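Local structure of EmGH1 (Erythrobacter marinus, 5Z87) at residues A[40-43]-A[44-47]; A[198-201]-A[202-205]; A[420-424]-A[425-429]. The protein probably hydrolyses beta-glucosidic bonds, releasing glucose from beta-linked sugars as a family 3 glycosyl hydrolase. All coordinates share one frame; numbering follows the deposited sequence.

Contact 1. Residues A[40-43]-A[44-47]; sequences SLSP and ARRA
Ser42 N-caps helix 43-51: its OG accepts the backbone N-H of Arg45 at 3.1 Å, with an N-H...O angle of 160°. The hydroxyl gets there because chi1 of 78° sets OG between the backbone N and the carbonyl carbon of its own residue, close to the start of the first turn. Two main-chain bonds follow, Arg46 N to Ser42 O at 2.9 Å and Ala47 N to Pro43 O at 2.9 Å, and Pro43, the first residue of the helix, has no N-H that would need a partner.

The van der Waals contacts centre on Leu41, which comes just before the cap. Its side chain crosses that of Arg45 at about a right angle and sets CD2 over one face of the guanidinium, off toward the rim, while its CB rests on Arg46 CG at 3.6 Å.

Charge is settled outside this turn. Arg45 forms a salt bridge with Asp34 and Arg46 one with Asp387, and Pro43, Arg46 and Ala47 pack on helix 366-382. The aliphatic part of Arg45 also skirts the cap, its CG lying 3.4 Å from Ser42 OG.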
ATOM      1  N   SER A  40     -44.607  18.451 -20.176  1.00 39.31           N
ATOM      2  CA  SER A  40     -44.858  17.049 -20.464  1.00 28.77           C
ATOM      3  C   SER A  40     -43.715  16.408 -21.237  1.00 31.08           C
ATOM      4  O   SER A  40     -43.702  15.181 -21.389  1.00 40.39           O
ATOM      5  CB  SER A  40     -46.165  16.897 -21.249  1.00 38.78           C
ATOM      6  OG  SER A  40     -45.976  17.237 -22.614  1.00 37.98           O
ATOM      7  N   LEU A  41     -42.769  17.201 -21.732  1.00 30.43           N
ATOM      8  CA  LEU A  41     -41.596  16.661 -22.402  1.00 31.14           C
ATOM      9  C   LEU A  41     -40.578  16.140 -21.386  1.00 34.28           C
ATOM     10  O   LEU A  41     -40.568  16.527 -20.211  1.00 25.21           O
ATOM     11  CB  LEU A  41     -40.939  17.727 -23.273  1.00 31.97           C
ATOM     12  CG  LEU A  41     -41.013  17.649 -24.794  1.00 41.10           C
ATOM     13  CD1 LEU A  41     -40.073  18.691 -25.389  1.00 33.03           C
ATOM     14  CD2 LEU A  41     -40.668  16.260 -25.292  1.00 42.41           C
ATOM     15  N   SER A  42     -39.697  15.263 -21.866  1.00 31.20           N
ATOM     16  CA  SER A  42     -38.653  14.709 -21.019  1.00 38.14           C
ATOM     17  C   SER A  42     -37.587  15.765 -20.736  1.00 34.48           C
ATOM     18  O   SER A  42     -37.378  16.679 -21.543  1.00 27.27           O
ATOM     19  CB  SER A  42     -37.999  13.496 -21.681  1.00 25.68           C
ATOM     20  OG  SER A  42     -37.090  13.922 -22.678  1.00 31.34           O
ATOM     21  N   PRO A  43     -36.908  15.667 -19.586  1.00 31.27           N
ATOM     22  CA  PRO A  43     -35.837  16.635 -19.279  1.00 25.78           C
ATOM     23  C   PRO A  43     -34.802  16.752 -20.373  1.00 24.69           C
ATOM     24  O   PRO A  43     -34.355  17.864 -20.687  1.00 26.67           O
ATOM     25  CB  PRO A  43     -35.232  16.075 -17.983  1.00 20.81           C
ATOM     26  CG  PRO A  43     -36.396  15.419 -17.302  1.00 30.43           C
ATOM     27  CD  PRO A  43     -37.256  14.837 -18.420  1.00 30.89           C
ATOM     28  N   ALA A  44     -34.410  15.622 -20.967  1.00 26.55           N
ATOM     29  CA  ALA A  44     -33.416  15.633 -22.033  1.00 28.59           C
ATOM     30  C   ALA A  44     -33.919  16.404 -23.250  1.00 24.07           C
ATOM     31  O   ALA A  44     -33.180  17.187 -23.852  1.00 29.13           O
ATOM     32  CB  ALA A  44     -33.055  14.191 -22.412  1.00 22.18           C
ATOM     33  N   ARG A  45     -35.180  16.201 -23.625  1.00 27.25           N
ATOM     34  CA  ARG A  45     -35.707  16.901 -24.789  1.00 31.55           C
ATOM     35  C   ARG A  45     -35.911  18.382 -24.498  1.00 24.11           C
ATOM     36  O   ARG A  45     -35.624  19.228 -25.352  1.00 23.45           O
ATOM     37  CB  ARG A  45     -36.986  16.216 -25.263  1.00 27.81           C
ATOM     38  CG  ARG A  45     -36.663  14.842 -25.880  1.00 31.43           C
ATOM     39  CD  ARG A  45     -37.890  14.023 -26.251  1.00 34.01           C
ATOM     40  NE  ARG A  45     -38.563  14.558 -27.431  1.00 47.24           N
ATOM     41  CZ  ARG A  45     -39.735  14.121 -27.881  1.00 54.20           C
ATOM     42  NH1 ARG A  45     -40.364  13.137 -27.248  1.00 39.76           N
ATOM     43  NH2 ARG A  45     -40.278  14.672 -28.958  1.00 47.04           N
ATOM     44  N   ARG A  46     -36.332  18.729 -23.278  1.00 23.56           N
ATOM     45  CA  ARG A  46     -36.426  20.144 -22.934  1.00 20.91           C
ATOM     46  C   ARG A  46     -35.052  20.794 -22.926  1.00 24.62           C
ATOM     47  O   ARG A  46     -34.911  21.958 -23.321  1.00 30.91           O
ATOM     48  CB  ARG A  46     -37.132  20.332 -21.589  1.00 21.29           C
ATOM     49  CG  ARG A  46     -38.574  19.834 -21.595  1.00 28.06           C
ATOM     50  CD  ARG A  46     -39.207  19.887 -20.215  1.00 23.79           C
ATOM     51  NE  ARG A  46     -39.353  21.265 -19.764  1.00 22.86           N
ATOM     52  CZ  ARG A  46     -39.844  21.621 -18.583  1.00 27.77           C
ATOM     53  NH1 ARG A  46     -40.234  20.697 -17.713  1.00 29.64           N
ATOM     54  NH2 ARG A  46     -39.931  22.906 -18.266  1.00 24.76           N
ATOM     55  N   ALA A  47     -34.017  20.057 -22.504  1.00 27.18           N
ATOM     56  CA  ALA A  47     -32.674  20.644 -22.447  1.00 29.29           C
ATOM     57  C   ALA A  47     -32.113  20.891 -23.843  1.00 25.10           C
ATOM     58  O   ALA A  47     -31.498  21.932 -24.097  1.00 25.83           O
ATOM     59  CB  ALA A  47     -31.721  19.748 -21.646  1.00 20.57           C
TER

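Contact 2. Residues A[198-201]-A[202-205]; sequences GEDP and HVVT
Asp200 and Val203 make the capping bond that starts helix 201-216: Asp200 OD2 accepts from Val203 N at 2.9 Å. The N-H comes in from above the carboxylate plane, 37° out of it. Chi1 of 178° turns CG away from the backbone N of Asp200 and swings the carboxylate over the open end of the first turn, where OD2 also lies 3.3 Å from His202 CB. The other oxygen is used as well. Asp200 OD1 takes a hydrogen bond from a water at 2.6 Å, and that water in turn accepts from His202 N, so a second N-H of the first turn is served by the same carboxylate through a bridge. Tyr640 OH also bonds OD1, and the negative charge at the helix N-terminus is likely to be favoured by the helix dipole.

Pro201 is the first helical residue, and its carbonyl oxygen is gripped twice by Thr205. Thr205 N reaches Pro201 O at 2.9 Å and Thr205 OG1 at 2.8 Å, from opposite faces of the carbonyl plane. Val204 gives its N-H to Asp200 O at 3.0 Å and lays CG2 against the same oxygen.

Within the family 3 N-terminal domain, of the TIM-barrel clan, this turn follows strand 176-177. Tyr640, from the range of the family 3 C-terminal domain, also reaches it. Val204 and Thr205 lean on helix 263-270, whereas Asp200, His202 and Val203 meet Met725 of strand 724-733, in the fibronectin type III-like domain.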
ATOM      1  N   GLY A 198     -17.539   1.614   4.470  1.00 21.30           N
ATOM      2  CA  GLY A 198     -16.718   0.492   4.852  1.00 20.95           C
ATOM      3  C   GLY A 198     -15.839   0.002   3.724  1.00 18.98           C
ATOM      4  O   GLY A 198     -15.602   0.690   2.729  1.00 16.06           O
ATOM      5  N   GLU A 199     -15.353  -1.229   3.894  1.00 16.33           N
ATOM      6  CA  GLU A 199     -14.432  -1.844   2.953  1.00 20.04           C
ATOM      7  C   GLU A 199     -15.112  -2.765   1.941  1.00 15.07           C
ATOM      8  O   GLU A 199     -14.476  -3.153   0.957  1.00 16.59           O
ATOM      9  CB  GLU A 199     -13.363  -2.646   3.727  1.00 16.87           C
ATOM     10  CG  GLU A 199     -13.861  -3.966   4.346  1.00 15.00           C
ATOM     11  CD  GLU A 199     -12.832  -4.632   5.281  1.00 18.81           C
ATOM     12  OE1 GLU A 199     -12.059  -3.898   5.938  1.00 17.12           O
ATOM     13  OE2 GLU A 199     -12.809  -5.885   5.363  1.00 16.82           O
ATOM     14  N   ASP A 200     -16.343  -3.141   2.159  1.00 13.74           N
ATOM     15  CA  ASP A 200     -16.880  -4.215   1.322  1.00 24.53           C
ATOM     16  C   ASP A 200     -17.623  -3.657   0.111  1.00 20.38           C
ATOM     17  O   ASP A 200     -18.505  -2.805   0.276  1.00 18.38           O
ATOM     18  CB  ASP A 200     -17.826  -5.093   2.111  1.00 16.33           C
ATOM     19  CG  ASP A 200     -18.421  -6.184   1.259  1.00 21.17           C
ATOM     20  OD1 ASP A 200     -17.639  -6.972   0.689  1.00 20.92           O
ATOM     21  OD2 ASP A 200     -19.658  -6.248   1.148  1.00 19.93           O
ATOM     22  N   PRO A 201     -17.323  -4.141  -1.104  1.00 25.40           N
ATOM     23  CA  PRO A 201     -18.041  -3.630  -2.287  1.00 16.98           C
ATOM     24  C   PRO A 201     -19.536  -3.875  -2.239  1.00 24.42           C
ATOM     25  O   PRO A 201     -20.313  -2.986  -2.625  1.00 19.25           O
ATOM     26  CB  PRO A 201     -17.369  -4.373  -3.447  1.00 22.18           C
ATOM     27  CG  PRO A 201     -15.973  -4.678  -2.933  1.00 18.60           C
ATOM     28  CD  PRO A 201     -16.212  -5.037  -1.481  1.00 22.37           C
ATOM     29  N   HIS A 202     -19.976  -5.037  -1.750  1.00 19.80           N
ATOM     30  CA  HIS A 202     -21.416  -5.295  -1.722  1.00 19.38           C
ATOM     31  C   HIS A 202     -22.135  -4.350  -0.763  1.00 20.88           C
ATOM     32  O   HIS A 202     -23.187  -3.796  -1.105  1.00 21.59           O
ATOM     33  CB  HIS A 202     -21.698  -6.749  -1.345  1.00 20.60           C
ATOM     34  CG  HIS A 202     -23.155  -7.054  -1.192  1.00 25.86           C
ATOM     35  ND1 HIS A 202     -23.980  -7.308  -2.269  1.00 29.80           N
ATOM     36  CD2 HIS A 202     -23.944  -7.119  -0.090  1.00 24.54           C
ATOM     37  CE1 HIS A 202     -25.208  -7.534  -1.837  1.00 23.70           C
ATOM     38  NE2 HIS A 202     -25.214  -7.427  -0.519  1.00 26.17           N
ATOM     39  N   VAL A 203     -21.579  -4.149   0.435  1.00 21.49           N
ATOM     40  CA  VAL A 203     -22.194  -3.254   1.412  1.00 21.29           C
ATOM     41  C   VAL A 203     -22.251  -1.829   0.873  1.00 21.30           C
ATOM     42  O   VAL A 203     -23.286  -1.154   0.964  1.00 23.63           O
ATOM     43  CB  VAL A 203     -21.441  -3.321   2.757  1.00 18.21           C
ATOM     44  CG1 VAL A 203     -21.728  -2.076   3.596  1.00 16.44           C
ATOM     45  CG2 VAL A 203     -21.804  -4.606   3.522  1.00 12.33           C
ATOM     46  N   VAL A 204     -21.140  -1.342   0.313  1.00 19.28           N
ATOM     47  CA  VAL A 204     -21.121   0.029  -0.187  1.00 18.69           C
ATOM     48  C   VAL A 204     -22.068   0.177  -1.375  1.00 18.23           C
ATOM     49  O   VAL A 204     -22.712   1.220  -1.539  1.00 19.81           O
ATOM     50  CB  VAL A 204     -19.679   0.447  -0.541  1.00 20.39           C
ATOM     51  CG1 VAL A 204     -19.652   1.813  -1.181  1.00 17.88           C
ATOM     52  CG2 VAL A 204     -18.815   0.456   0.696  1.00 23.36           C
ATOM     53  N   THR A 205     -22.206  -0.875  -2.182  1.00 16.57           N
ATOM     54  CA  THR A 205     -23.127  -0.858  -3.315  1.00 21.22           C
ATOM     55  C   THR A 205     -24.574  -0.832  -2.843  1.00 26.27           C
ATOM     56  O   THR A 205     -25.393  -0.048  -3.341  1.00 21.96           O
ATOM     57  CB  THR A 205     -22.862  -2.075  -4.204  1.00 19.34           C
ATOM     58  OG1 THR A 205     -21.581  -1.921  -4.822  1.00 18.17           O
ATOM     59  CG2 THR A 205     -23.936  -2.235  -5.279  1.00 19.95           C
TER
HETATM   60  O   HOH W   1     -18.482  -7.701  -1.668  1.00 21.82           O

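Contact 3. Residues A[420-424]-A[425-429]; sequences LQNEG and NVLPL
Asn422 and Leu427 are tied by two side-chain-to-backbone hydrogen bonds across a type II beta turn, 422-425, at the end of strand 418-422. The carboxamide of Asn422 faces the backbone of Leu427 with both its ends. Asn422 OD1 accepts from Leu427 N at 3.0 Å, the donor lying in the carbonyl plane on a lone pair, and Asn422 ND2 gives a nearly straight bond (171°) to Leu427 O at 3.0 Å. Leu427 O lies only 3° out of the amide plane, so the two bonds fix how the flat group is turned. With chi1 at -162°, CG points away from the backbone N of Asn422 and the amide reaches across the turn. With an alanine in place of Asn422 both bonds go, and the N-H and C=O of Leu427 would probably be left without these mates, the segment after the turn less firmly tied to the strand.

The turn itself closes through Asn425 N to Asn422 O at 2.9 Å, with Gly424 at the third position, where the positive phi favours glycine. Past these bonds, Val426 and Leu427 turn to Val576 of strand 574-580, so the loop is laid against the central sheet of the family 3 C-terminal domain, in which 418-422 is an edge strand. On the turn side, Val426 CG2 sits 3.6 Å from Glu423 O.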
ATOM      1  N   LEU A 420     -18.614  -4.885  20.666  1.00 21.75           N
ATOM      2  CA  LEU A 420     -17.361  -5.486  20.214  1.00 23.70           C
ATOM      3  C   LEU A 420     -16.988  -6.706  21.050  1.00 31.78           C
ATOM      4  O   LEU A 420     -16.598  -7.744  20.502  1.00 25.20           O
ATOM      5  CB  LEU A 420     -16.221  -4.465  20.258  1.00 17.38           C
ATOM      6  CG  LEU A 420     -16.207  -3.318  19.250  1.00 25.21           C
ATOM      7  CD1 LEU A 420     -14.974  -2.473  19.472  1.00 14.58           C
ATOM      8  CD2 LEU A 420     -16.244  -3.838  17.822  1.00 16.93           C
ATOM      9  N   GLN A 421     -17.063  -6.584  22.378  1.00 26.14           N
ATOM     10  CA  GLN A 421     -16.787  -7.700  23.275  1.00 34.64           C
ATOM     11  C   GLN A 421     -17.556  -7.512  24.576  1.00 35.72           C
ATOM     12  O   GLN A 421     -17.813  -6.385  25.011  1.00 29.54           O
ATOM     13  CB  GLN A 421     -15.289  -7.848  23.567  1.00 22.08           C
ATOM     14  CG  GLN A 421     -14.629  -6.612  24.114  1.00 20.42           C
ATOM     15  CD  GLN A 421     -13.122  -6.670  23.962  1.00 31.98           C
ATOM     16  OE1 GLN A 421     -12.617  -6.816  22.858  1.00 28.96           O
ATOM     17  NE2 GLN A 421     -12.398  -6.567  25.072  1.00 29.10           N
ATOM     18  N   ASN A 422     -17.915  -8.633  25.195  1.00 29.15           N
ATOM     19  CA  ASN A 422     -18.708  -8.629  26.405  1.00 24.95           C
ATOM     20  C   ASN A 422     -18.220  -9.743  27.329  1.00 24.54           C
ATOM     21  O   ASN A 422     -18.972 -10.623  27.731  1.00 25.97           O
ATOM     22  CB  ASN A 422     -20.191  -8.793  26.082  1.00 28.63           C
ATOM     23  CG  ASN A 422     -21.086  -8.367  27.238  1.00 29.15           C
ATOM     24  OD1 ASN A 422     -20.654  -7.634  28.130  1.00 25.09           O
ATOM     25  ND2 ASN A 422     -22.328  -8.825  27.227  1.00 25.94           N
ATOM     26  N   GLU A 423     -16.931  -9.708  27.666  1.00 31.07           N
ATOM     27  CA  GLU A 423     -16.315 -10.791  28.433  1.00 31.25           C
ATOM     28  C   GLU A 423     -16.979 -10.924  29.807  1.00 38.87           C
ATOM     29  O   GLU A 423     -17.042  -9.959  30.577  1.00 34.88           O
ATOM     30  CB  GLU A 423     -14.815 -10.531  28.580  1.00 28.70           C
ATOM     31  CG  GLU A 423     -13.952 -11.090  27.450  1.00 46.03           C
ATOM     32  CD  GLU A 423     -12.556 -10.477  27.426  1.00 59.45           C
ATOM     33  OE1 GLU A 423     -11.992 -10.237  28.522  1.00 66.54           O
ATOM     34  OE2 GLU A 423     -12.023 -10.237  26.317  1.00 55.03           O
ATOM     35  N   GLY A 424     -17.489 -12.121  30.106  1.00 31.87           N
ATOM     36  CA  GLY A 424     -18.178 -12.359  31.359  1.00 27.45           C
ATOM     37  C   GLY A 424     -19.547 -11.727  31.473  1.00 40.35           C
ATOM     38  O   GLY A 424     -20.103 -11.691  32.573  1.00 33.83           O
ATOM     39  N   ASN A 425     -20.099 -11.206  30.377  1.00 36.71           N
ATOM     40  CA  ASN A 425     -21.473 -10.707  30.350  1.00 32.89           C
ATOM     41  C   ASN A 425     -21.670  -9.546  31.327  1.00 33.17           C
ATOM     42  O   ASN A 425     -22.675  -9.457  32.036  1.00 31.53           O
ATOM     43  CB  ASN A 425     -22.463 -11.837  30.614  1.00 26.85           C
ATOM     44  CG  ASN A 425     -22.589 -12.783  29.429  1.00 48.43           C
ATOM     45  OD1 ASN A 425     -23.258 -12.475  28.436  1.00 52.79           O
ATOM     46  ND2 ASN A 425     -21.940 -13.937  29.522  1.00 42.73           N
ATOM     47  N   VAL A 426     -20.695  -8.638  31.350  1.00 29.10           N
ATOM     48  CA  VAL A 426     -20.826  -7.409  32.125  1.00 28.14           C
ATOM     49  C   VAL A 426     -22.046  -6.615  31.680  1.00 33.44           C
ATOM     50  O   VAL A 426     -22.723  -5.985  32.499  1.00 33.60           O
ATOM     51  CB  VAL A 426     -19.539  -6.582  32.006  1.00 29.32           C
ATOM     52  CG1 VAL A 426     -19.708  -5.253  32.689  1.00 33.61           C
ATOM     53  CG2 VAL A 426     -18.387  -7.362  32.607  1.00 38.12           C
ATOM     54  N   LEU A 427     -22.371  -6.646  30.334  1.00 29.56           N
ATOM     55  CA  LEU A 427     -23.549  -5.961  29.820  1.00 30.86           C
ATOM     56  C   LEU A 427     -24.674  -6.947  29.533  1.00 22.81           C
ATOM     57  O   LEU A 427     -24.428  -8.106  29.194  1.00 27.72           O
ATOM     58  CB  LEU A 427     -23.211  -5.190  28.540  1.00 33.41           C
ATOM     59  CG  LEU A 427     -22.166  -4.097  28.734  1.00 32.70           C
ATOM     60  CD1 LEU A 427     -21.836  -3.451  27.404  1.00 27.20           C
ATOM     61  CD2 LEU A 427     -22.667  -3.061  29.749  1.00 30.82           C
ATOM     62  N   PRO A 428     -25.937  -6.531  29.677  1.00 27.90           N
ATOM     63  CA  PRO A 428     -26.374  -5.200  30.106  1.00 25.20           C
ATOM     64  C   PRO A 428     -26.246  -4.952  31.610  1.00 36.52           C
ATOM     65  O   PRO A 428     -26.476  -5.852  32.419  1.00 37.16           O
ATOM     66  CB  PRO A 428     -27.842  -5.186  29.703  1.00 27.71           C
ATOM     67  CG  PRO A 428     -28.260  -6.609  29.825  1.00 27.73           C
ATOM     68  CD  PRO A 428     -27.078  -7.401  29.345  1.00 21.05           C
ATOM     69  N   LEU A 429     -25.878  -3.727  31.970  1.00 35.44           N
ATOM     70  CA  LEU A 429     -26.073  -3.243  33.324  1.00 31.94           C
ATOM     71  C   LEU A 429     -27.543  -3.377  33.734  1.00 37.79           C
ATOM     72  O   LEU A 429     -28.451  -3.405  32.898  1.00 38.60           O
ATOM     73  CB  LEU A 429     -25.645  -1.784  33.418  1.00 31.74           C
ATOM     74  CG  LEU A 429     -24.281  -1.433  32.833  1.00 36.17           C
ATOM     75  CD1 LEU A 429     -24.001   0.048  33.036  1.00 31.07           C
ATOM     76  CD2 LEU A 429     -23.196  -2.281  33.464  1.00 23.97           C
TER

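Contacts 1 and 2 share one design, a side-chain N-cap followed at once by a proline that opens a helix, but with different caps: a neutral serine hydroxyl in 40-43 and a probably charged, water-bridged aspartate in 198-201. Contact 3 starts no helix; it finishes a strand, and a side-chain amide there serves both an N-H and a C=O of one later residue. Contact 2 lies deepest, its centre about 11 Å from the chain centre, where the barrel domain meets the fibronectin-like domain and residues of the family 3 C-terminal domain. Contact 1, partly buried, and contact 3, at the surface, lie on opposite sides of that centre with their own centres about 59 Å apart. None of the three touches another.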